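Local coordinates for protein peroxidase (Cellulomonas bogoriensis 69B4 = DSM 16987, PDB 6QZO) that binds heme b and probably acts as a dye-decolorizing (DyP-type) peroxidase, using its heme iron to oxidise substrates with hydrogen peroxide, at residues A[222-227]-A[365-370]; A[238-243]-A[322-327]. All coordinates share one frame; numbering follows the deposited sequence.

Contact 1: residues A[222-227]-A[365-370]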
ATOM      1  N   PRO A 222     -29.084   4.703  23.224  1.00 34.24           N
ATOM      2  CA  PRO A 222     -28.403   4.596  24.519  1.00 32.64           C
ATOM      3  C   PRO A 222     -27.420   5.742  24.805  1.00 30.41           C
ATOM      4  O   PRO A 222     -26.780   6.208  23.893  1.00 29.16           O
ATOM      5  CB  PRO A 222     -27.671   3.251  24.385  1.00 32.42           C
ATOM      6  CG  PRO A 222     -27.290   3.185  22.913  1.00 32.32           C
ATOM      7  CD  PRO A 222     -28.414   3.910  22.184  1.00 32.77           C
ATOM      8  N   GLY A 223     -27.328   6.144  26.079  1.00 30.00           N
ATOM      9  CA  GLY A 223     -26.612   7.346  26.548  1.00 29.36           C
ATOM     10  C   GLY A 223     -25.121   7.276  26.289  1.00 28.26           C
ATOM     11  O   GLY A 223     -24.502   8.341  26.128  1.00 28.17           O
ATOM     12  N   TRP A 224     -24.545   6.074  26.255  1.00 27.59           N
ATOM     13  CA  TRP A 224     -23.078   5.876  26.100  1.00 27.29           C
ATOM     14  C   TRP A 224     -22.588   6.316  24.708  1.00 26.19           C
ATOM     15  O   TRP A 224     -21.364   6.509  24.559  1.00 25.88           O
ATOM     16  CB  TRP A 224     -22.688   4.423  26.382  1.00 27.72           C
ATOM     17  CG  TRP A 224     -23.078   3.429  25.330  1.00 27.36           C
ATOM     18  CD1 TRP A 224     -24.203   2.661  25.317  1.00 28.19           C
ATOM     19  CD2 TRP A 224     -22.324   3.051  24.160  1.00 26.96           C
ATOM     20  NE1 TRP A 224     -24.214   1.852  24.216  1.00 28.07           N
ATOM     21  CE2 TRP A 224     -23.069   2.062  23.491  1.00 27.00           C
ATOM     22  CE3 TRP A 224     -21.093   3.438  23.620  1.00 26.98           C
ATOM     23  CZ2 TRP A 224     -22.629   1.456  22.317  1.00 26.35           C
ATOM     24  CZ3 TRP A 224     -20.660   2.846  22.454  1.00 26.06           C
ATOM     25  CH2 TRP A 224     -21.418   1.870  21.812  1.00 25.98           C
ATOM     26  N   LEU A 225     -23.482   6.468  23.728  1.00 25.03           N
ATOM     27  CA  LEU A 225     -23.105   6.859  22.345  1.00 24.17           C
ATOM     28  C   LEU A 225     -23.091   8.380  22.153  1.00 24.41           C
ATOM     29  O   LEU A 225     -22.842   8.795  21.003  1.00 24.52           O
ATOM     30  CB  LEU A 225     -24.080   6.215  21.357  1.00 23.78           C
ATOM     31  CG  LEU A 225     -23.619   4.891  20.763  1.00 23.23           C
ATOM     32  CD1 LEU A 225     -24.726   4.335  19.904  1.00 23.33           C
ATOM     33  CD2 LEU A 225     -22.346   5.056  19.944  1.00 22.56           C
ATOM     34  N   THR A 226     -23.306   9.186  23.195  1.00 24.13           N
ATOM     35  CA  THR A 226     -23.189  10.666  23.102  1.00 24.68           C
ATOM     36  C   THR A 226     -21.823  11.043  22.527  1.00 24.24           C
ATOM     37  O   THR A 226     -20.817  10.615  23.118  1.00 24.87           O
ATOM     38  CB  THR A 226     -23.297  11.372  24.459  1.00 25.49           C
ATOM     39  OG1 THR A 226     -24.424  10.830  25.148  1.00 25.84           O
ATOM     40  CG2 THR A 226     -23.423  12.874  24.307  1.00 26.02           C
ATOM     41  N   GLY A 227     -21.800  11.857  21.460  1.00 24.07           N
ATOM     42  CA  GLY A 227     -20.573  12.272  20.753  1.00 23.53           C
ATOM     43  C   GLY A 227     -20.117  11.212  19.747  1.00 22.86           C
ATOM     44  O   GLY A 227     -19.093  11.438  19.045  1.00 22.47           O
ATOM     45  N   ALA A 365     -20.610   0.366  16.063  1.00 13.15           N
ATOM     46  CA  ALA A 365     -21.001   1.522  16.900  1.00 13.64           C
ATOM     47  C   ALA A 365     -19.714   2.211  17.337  1.00 13.76           C
ATOM     48  O   ALA A 365     -18.809   1.521  17.816  1.00 13.82           O
ATOM     49  CB  ALA A 365     -21.812   1.054  18.073  1.00 13.99           C
ATOM     50  N   VAL A 366     -19.644   3.519  17.157  1.00 14.14           N
ATOM     51  CA  VAL A 366     -18.423   4.321  17.405  1.00 14.36           C
ATOM     52  C   VAL A 366     -18.667   5.165  18.648  1.00 15.34           C
ATOM     53  O   VAL A 366     -19.490   6.084  18.632  1.00 15.71           O
ATOM     54  CB  VAL A 366     -18.096   5.168  16.160  1.00 14.05           C
ATOM     55  CG1 VAL A 366     -16.902   6.080  16.383  1.00 14.15           C
ATOM     56  CG2 VAL A 366     -17.867   4.266  14.951  1.00 13.53           C
ATOM     57  N   PRO A 367     -17.971   4.878  19.771  1.00 15.91           N
ATOM     58  CA  PRO A 367     -18.076   5.714  20.954  1.00 16.61           C
ATOM     59  C   PRO A 367     -17.770   7.174  20.626  1.00 17.19           C
ATOM     60  O   PRO A 367     -17.129   7.453  19.597  1.00 17.62           O
ATOM     61  CB  PRO A 367     -17.004   5.183  21.913  1.00 16.59           C
ATOM     62  CG  PRO A 367     -16.734   3.778  21.444  1.00 16.19           C
ATOM     63  CD  PRO A 367     -17.050   3.753  19.964  1.00 15.74           C
ATOM     64  N   GLY A 368     -18.215   8.061  21.517  1.00 17.77           N
ATOM     65  CA  GLY A 368     -17.861   9.483  21.494  1.00 18.16           C
ATOM     66  C   GLY A 368     -16.392   9.631  21.810  1.00 18.25           C
ATOM     67  O   GLY A 368     -15.746   8.602  22.042  1.00 18.33           O
ATOM     68  N   GLY A 369     -15.893  10.860  21.798  1.00 18.63           N
ATOM     69  CA  GLY A 369     -14.503  11.176  22.152  1.00 18.59           C
ATOM     70  C   GLY A 369     -14.282  11.089  23.657  1.00 18.84           C
ATOM     71  O   GLY A 369     -15.214  10.664  24.396  1.00 18.78           O
ATOM     72  N   TRP A 370     -13.079  11.477  24.082  1.00 18.82           N
ATOM     73  CA  TRP A 370     -12.619  11.421  25.486  1.00 19.04           C
ATOM     74  C   TRP A 370     -11.553  12.497  25.691  1.00 19.07           C
ATOM     75  O   TRP A 370     -11.045  13.027  24.673  1.00 18.53           O
ATOM     76  CB  TRP A 370     -12.130  10.006  25.832  1.00 18.91           C
ATOM     77  CG  TRP A 370     -10.745   9.666  25.381  1.00 18.76           C
ATOM     78  CD1 TRP A 370      -9.605   9.718  26.136  1.00 18.97           C
ATOM     79  CD2 TRP A 370     -10.356   9.128  24.105  1.00 18.29           C
ATOM     80  NE1 TRP A 370      -8.527   9.300  25.399  1.00 18.70           N
ATOM     81  CE2 TRP A 370      -8.954   8.921  24.152  1.00 18.14           C
ATOM     82  CE3 TRP A 370     -11.037   8.837  22.915  1.00 17.89           C
ATOM     83  CZ2 TRP A 370      -8.232   8.441  23.060  1.00 17.56           C
ATOM     84  CZ3 TRP A 370     -10.324   8.352  21.841  1.00 17.31           C
ATOM     85  CH2 TRP A 370      -8.938   8.167  21.912  1.00 17.22           C
TER
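G227 and G368 bring the two backbones together, their CA atoms 4.0 Å apart, where the chain leaving the 3-10 turn 223-225 passes at 63° to the piece that continues strand 356-366. Two CA-H...O contacts mark the approach: G368 CA lies 3.6 Å from T226 O and 3.4 Å from G227 O. Such closeness needs bare backbones, since a CB on G368 would run into T226 O, and one on G227 would press against G368 CA. T226 OG1 ties back to G223 O at 2.7 Å, an acceptor it shares with T226 N, and gives a second bond across the turn.

Next to this crossing, at the strand end, side chains pack. W224 has CG between its backbone N and carbonyl carbon (chi1 73°), which turns the indole toward the strand end; its benzene corner sets CH2 3.8 Å from A365 CB and CZ3 4.2 Å from P367 CG. The indole is likely to be held in its rotation by the hydrogen bond from NE1 to R118 O and by L225 CG, which lies over one face toward the rim. L225 CD2 comes within 3.3 Å of V366 O, a tight fit of a methyl against a carbonyl.

F105 touches both W224 and P367, and its backbone is hydrogen-bonded to that of A365. Strand 100-105 is an outer strand of the first four-stranded sheet and 356-366 an outer strand of the second, so this packing belongs to the seam between the two ferredoxin-like halves of the DyP-type peroxidase fold.

Contact 2: residues A[238-243]-A[322-327]. With HEM (protoporphyrin IX containing Fe), chain I.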
ATOM      1  N   MET A 238     -14.460  -3.567  -8.055  1.00 18.04           N
ATOM      2  CA  MET A 238     -14.713  -2.974  -9.397  1.00 18.10           C
ATOM      3  C   MET A 238     -14.311  -4.000 -10.453  1.00 18.10           C
ATOM      4  O   MET A 238     -13.187  -4.517 -10.399  1.00 17.14           O
ATOM      5  CB  MET A 238     -13.918  -1.688  -9.595  1.00 18.09           C
ATOM      6  CG  MET A 238     -14.333  -0.583  -8.683  1.00 17.79           C
ATOM      7  SD  MET A 238     -13.054   0.703  -8.617  1.00 18.11           S
ATOM      8  CE  MET A 238     -14.028   2.049  -7.938  1.00 17.71           C
ATOM      9  N   ASN A 239     -15.239  -4.332 -11.349  1.00 18.76           N
ATOM     10  CA  ASN A 239     -14.917  -5.183 -12.518  1.00 19.30           C
ATOM     11  C   ASN A 239     -14.317  -4.258 -13.572  1.00 19.27           C
ATOM     12  O   ASN A 239     -15.055  -3.811 -14.454  1.00 19.82           O
ATOM     13  CB  ASN A 239     -16.139  -5.959 -12.992  1.00 20.18           C
ATOM     14  CG  ASN A 239     -15.746  -7.112 -13.881  1.00 21.10           C
ATOM     15  OD1 ASN A 239     -14.637  -7.119 -14.417  1.00 22.29           O
ATOM     16  ND2 ASN A 239     -16.632  -8.079 -14.044  1.00 21.31           N
ATOM     17  N   LEU A 240     -13.034  -3.919 -13.447  1.00 19.22           N
ATOM     18  CA  LEU A 240     -12.368  -2.986 -14.395  1.00 19.46           C
ATOM     19  C   LEU A 240     -12.293  -3.619 -15.792  1.00 20.01           C
ATOM     20  O   LEU A 240     -12.370  -2.853 -16.767  1.00 20.71           O
ATOM     21  CB  LEU A 240     -10.998  -2.579 -13.847  1.00 18.95           C
ATOM     22  CG  LEU A 240     -11.054  -1.765 -12.559  1.00 18.31           C
ATOM     23  CD1 LEU A 240      -9.660  -1.351 -12.094  1.00 17.89           C
ATOM     24  CD2 LEU A 240     -11.937  -0.533 -12.722  1.00 18.38           C
ATOM     25  N   ASP A 241     -12.231  -4.948 -15.894  1.00 20.45           N
ATOM     26  CA  ASP A 241     -12.161  -5.653 -17.204  1.00 21.48           C
ATOM     27  C   ASP A 241     -13.431  -5.376 -18.020  1.00 22.02           C
ATOM     28  O   ASP A 241     -13.273  -5.027 -19.196  1.00 22.35           O
ATOM     29  CB  ASP A 241     -11.919  -7.157 -17.045  1.00 21.64           C
ATOM     30  CG  ASP A 241     -10.561  -7.517 -16.480  1.00 21.71           C
ATOM     31  OD1 ASP A 241      -9.638  -6.677 -16.553  1.00 21.91           O
ATOM     32  OD2 ASP A 241     -10.435  -8.638 -15.970  1.00 22.08           O
ATOM     33  N   THR A 242     -14.632  -5.494 -17.433  1.00 22.31           N
ATOM     34  CA  THR A 242     -15.923  -5.198 -18.131  1.00 22.83           C
ATOM     35  C   THR A 242     -16.146  -3.676 -18.220  1.00 23.24           C
ATOM     36  O   THR A 242     -16.693  -3.220 -19.250  1.00 24.43           O
ATOM     37  CB  THR A 242     -17.112  -5.923 -17.488  1.00 22.88           C
ATOM     38  OG1 THR A 242     -17.132  -5.626 -16.089  1.00 22.83           O
ATOM     39  CG2 THR A 242     -17.057  -7.425 -17.701  1.00 23.04           C
ATOM     40  N   TRP A 243     -15.729  -2.905 -17.216  1.00 22.81           N
ATOM     41  CA  TRP A 243     -15.792  -1.415 -17.235  1.00 23.04           C
ATOM     42  C   TRP A 243     -15.065  -0.875 -18.477  1.00 23.90           C
ATOM     43  O   TRP A 243     -15.497   0.156 -19.035  1.00 23.96           O
ATOM     44  CB  TRP A 243     -15.192  -0.872 -15.928  1.00 22.02           C
ATOM     45  CG  TRP A 243     -15.235   0.614 -15.728  1.00 21.69           C
ATOM     46  CD1 TRP A 243     -14.153   1.425 -15.556  1.00 21.40           C
ATOM     47  CD2 TRP A 243     -16.396   1.455 -15.556  1.00 21.43           C
ATOM     48  NE1 TRP A 243     -14.559   2.710 -15.311  1.00 21.60           N
ATOM     49  CE2 TRP A 243     -15.926   2.761 -15.313  1.00 21.32           C
ATOM     50  CE3 TRP A 243     -17.775   1.243 -15.591  1.00 21.67           C
ATOM     51  CZ2 TRP A 243     -16.778   3.848 -15.140  1.00 21.71           C
ATOM     52  CZ3 TRP A 243     -18.623   2.318 -15.430  1.00 21.75           C
ATOM     53  CH2 TRP A 243     -18.132   3.605 -15.204  1.00 21.85           C
ATOM     54  N   SER A 322      -5.989  -7.433 -12.307  1.00 21.28           N
ATOM     55  CA  SER A 322      -6.188  -6.466 -11.191  1.00 20.03           C
ATOM     56  C   SER A 322      -7.164  -7.032 -10.153  1.00 18.75           C
ATOM     57  O   SER A 322      -8.048  -7.816 -10.519  1.00 18.67           O
ATOM     58  CB  SER A 322      -6.667  -5.124 -11.718  1.00 19.94           C
ATOM     59  OG  SER A 322      -5.796  -4.608 -12.714  1.00 20.11           O
ATOM     60  N   ASP A 323      -6.993  -6.632  -8.898  1.00 17.68           N
ATOM     61  CA  ASP A 323      -7.993  -6.746  -7.811  1.00 17.02           C
ATOM     62  C   ASP A 323      -8.126  -5.353  -7.204  1.00 16.65           C
ATOM     63  O   ASP A 323      -7.400  -5.059  -6.227  1.00 16.51           O
ATOM     64  CB  ASP A 323      -7.628  -7.826  -6.785  1.00 16.93           C
ATOM     65  CG  ASP A 323      -8.684  -8.004  -5.684  1.00 16.62           C
ATOM     66  OD1 ASP A 323      -9.757  -7.382  -5.789  1.00 16.40           O
ATOM     67  OD2 ASP A 323      -8.457  -8.768  -4.753  1.00 16.45           O
ATOM     68  N   SER A 324      -8.973  -4.530  -7.823  1.00 16.59           N
ATOM     69  CA  SER A 324      -9.167  -3.106  -7.476  1.00 16.34           C
ATOM     70  C   SER A 324     -10.600  -2.892  -7.007  1.00 16.26           C
ATOM     71  O   SER A 324     -11.501  -3.673  -7.433  1.00 16.11           O
ATOM     72  CB  SER A 324      -8.837  -2.223  -8.638  1.00 16.82           C
ATOM     73  OG  SER A 324      -7.508  -2.462  -9.061  1.00 17.41           O
ATOM     74  N   GLY A 325     -10.805  -1.882  -6.159  1.00 16.01           N
ATOM     75  CA  GLY A 325     -12.160  -1.516  -5.718  1.00 16.08           C
ATOM     76  C   GLY A 325     -12.163  -0.326  -4.788  1.00 16.13           C
ATOM     77  O   GLY A 325     -11.154   0.409  -4.746  1.00 16.43           O
ATOM     78  N   LEU A 326     -13.273  -0.149  -4.075  1.00 16.33           N
ATOM     79  CA  LEU A 326     -13.518   0.978  -3.141  1.00 16.49           C
ATOM     80  C   LEU A 326     -13.655   0.407  -1.724  1.00 16.84           C
ATOM     81  O   LEU A 326     -14.417  -0.577  -1.553  1.00 16.90           O
ATOM     82  CB  LEU A 326     -14.795   1.690  -3.585  1.00 16.35           C
ATOM     83  CG  LEU A 326     -14.973   3.117  -3.059  1.00 16.39           C
ATOM     84  CD1 LEU A 326     -13.962   4.063  -3.693  1.00 16.42           C
ATOM     85  CD2 LEU A 326     -16.384   3.610  -3.294  1.00 16.65           C
ATOM     86  N   LEU A 327     -12.849   0.913  -0.780  1.00 17.25           N
ATOM     87  CA  LEU A 327     -13.095   0.766   0.670  1.00 17.48           C
ATOM     88  C   LEU A 327     -14.153   1.796   1.013  1.00 17.39           C
ATOM     89  O   LEU A 327     -13.785   2.938   1.279  1.00 16.97           O
ATOM     90  CB  LEU A 327     -11.832   1.036   1.488  1.00 18.01           C
ATOM     91  CG  LEU A 327     -10.737  -0.016   1.427  1.00 18.07           C
ATOM     92  CD1 LEU A 327      -9.810   0.103   2.636  1.00 17.88           C
ATOM     93  CD2 LEU A 327     -11.307  -1.428   1.345  1.00 18.11           C
TER
HETATM   94  CHA HEM I 401     -21.965   9.528  -5.370  1.00 21.48           C
HETATM   95  CHB HEM I 401     -18.935   6.207  -7.090  1.00 20.86           C
HETATM   96  CHC HEM I 401     -20.918   2.906  -4.173  1.00 21.18           C
HETATM   97  CHD HEM I 401     -23.665   6.318  -2.160  1.00 21.01           C
HETATM   98  C1A HEM I 401     -20.998   8.894  -6.101  1.00 21.52           C
HETATM   99  C2A HEM I 401     -20.290   9.489  -7.186  1.00 22.09           C
HETATM  100  C3A HEM I 401     -19.449   8.543  -7.675  1.00 22.42           C
HETATM  101  C4A HEM I 401     -19.611   7.387  -6.880  1.00 21.66           C
HETATM  102  CMA HEM I 401     -18.488   8.677  -8.841  1.00 22.73           C
HETATM  103  CAA HEM I 401     -20.476  10.889  -7.743  1.00 22.01           C
HETATM  104  CBA HEM I 401     -19.591  11.941  -7.075  1.00 22.17           C
HETATM  105  CGA HEM I 401     -20.094  12.209  -5.694  1.00 22.43           C
HETATM  106  O1A HEM I 401     -19.583  11.538  -4.754  1.00 22.60           O
HETATM  107  O2A HEM I 401     -21.005  13.065  -5.509  1.00 22.60           O
HETATM  108  C1B HEM I 401     -19.241   5.024  -6.429  1.00 20.63           C
HETATM  109  C2B HEM I 401     -18.563   3.809  -6.717  1.00 21.56           C
HETATM  110  C3B HEM I 401     -19.120   2.856  -5.899  1.00 20.70           C
HETATM  111  C4B HEM I 401     -20.153   3.558  -5.126  1.00 20.59           C
HETATM  112  CMB HEM I 401     -17.431   3.627  -7.725  1.00 20.86           C
HETATM  113  CAB HEM I 401     -18.774   1.435  -5.697  1.00 20.57           C
HETATM  114  CBB HEM I 401     -17.655   0.872  -6.154  1.00 20.77           C
HETATM  115  C1C HEM I 401     -21.831   3.533  -3.357  1.00 20.77           C
HETATM  116  C2C HEM I 401     -22.582   2.878  -2.382  1.00 20.54           C
HETATM  117  C3C HEM I 401     -23.388   3.817  -1.781  1.00 20.97           C
HETATM  118  C4C HEM I 401     -23.103   5.088  -2.421  1.00 20.39           C
HETATM  119  CMC HEM I 401     -22.577   1.422  -2.006  1.00 20.55           C
HETATM  120  CAC HEM I 401     -24.273   3.322  -0.694  1.00 21.34           C
HETATM  121  CBC HEM I 401     -25.102   4.043   0.010  1.00 21.86           C
HETATM  122  C1D HEM I 401     -23.404   7.486  -2.906  1.00 20.53           C
HETATM  123  C2D HEM I 401     -24.060   8.772  -2.608  1.00 21.30           C
HETATM  124  C3D HEM I 401     -23.606   9.660  -3.511  1.00 22.12           C
HETATM  125  C4D HEM I 401     -22.659   8.902  -4.346  1.00 21.52           C
HETATM  126  CMD HEM I 401     -25.091   9.107  -1.543  1.00 20.80           C
HETATM  127  CAD HEM I 401     -23.999  11.138  -3.618  1.00 22.82           C
HETATM  128  CBD HEM I 401     -25.222  11.311  -4.543  1.00 23.71           C
HETATM  129  CGD HEM I 401     -25.745  12.736  -4.687  1.00 24.49           C
HETATM  130  O1D HEM I 401     -26.468  13.242  -3.802  1.00 24.26           O
HETATM  131  O2D HEM I 401     -25.494  13.428  -5.714  1.00 25.66           O
HETATM  132  NA  HEM I 401     -20.570   7.611  -5.928  1.00 21.20           N
HETATM  133  NB  HEM I 401     -20.171   4.831  -5.493  1.00 20.73           N
HETATM  134  NC  HEM I 401     -22.149   4.858  -3.388  1.00 20.30           N
HETATM  135  ND  HEM I 401     -22.579   7.626  -3.953  1.00 21.05           N
HETATM  136 FE   HEM I 401     -21.470   6.308  -4.734  1.00 20.92          FE
HETATM  137  O   HOH W   1     -10.400  -4.458 -10.351  1.00 23.30           O
HETATM  138  O   HOH W   2      -9.031  -7.754 -13.787  1.00 12.99           O
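M238 and S324 pair strands 229-238 and 323-332, neighbours in the antiparallel sheet that lines one edge of the heme pocket. M238 N donates to S324 O at 3.0 Å, nearly straight at 170°. The return link goes through a water, which donates to M238 O at 2.8 Å and accepts from S324 N, a water-mediated continuation of the pairing where 229-238 ends.

M238 carries the contact onward to the cofactor. CG stands beside the backbone N (chi1 -65°), and the chain beyond it is extended, laying SD along G325 with CA 3.8 Å from the sulfur. Its CE then reaches the heme methyl CMB at 3.8 Å. An alanine here would probably leave that methyl and the G325 backbone without their thioether cover, opening a gap at the pyrrole edge. L326 lays CD2 over the face of that pyrrole, 3.9 Å from heme C3B, while M238 CE meets its methyl from the rim; L326 CB lies against the vinyl carbon CBB. In DyP-type peroxidases the heme lies in the C-terminal ferredoxin-like half; here the axial ligand of its iron is H292.

Beyond M238 the chain turns into the short helix 240-243, with N239 as N-cap, whose OD1 takes a weak bond from T242 N. L240 turns CD1 onto S324 CB at 3.7 Å, while S324 OG is held by D313. Farther out, a second water donates to D241 OD2 at 2.7 Å and weakly links it to S322 N. R160 of the second subunit bridges the same two residues, making a salt bridge with D241 OD1 and a hydrogen bond with S322 OG.

In the fold
Both contacts reach one four-stranded sheet, but from opposite sides of the chain's centre: their own centres are 35 Å apart and their nearest atoms about 14 Å. Strand 229-238 connects them. Residues 222-227 lead into it, and V366 pairs with T229 near its start, while M238 at its far end opens contact 2. In the sheet order this strand lies between 323-332 and 356-366, so each contact involves a different one of its two neighbours. Only contact 2 meets the heme, with M238 and L326 in the pocket; contact 1 lies away from the annotated heme sites, toward the N-terminal half, whereas contact 2 also faces the second subunit.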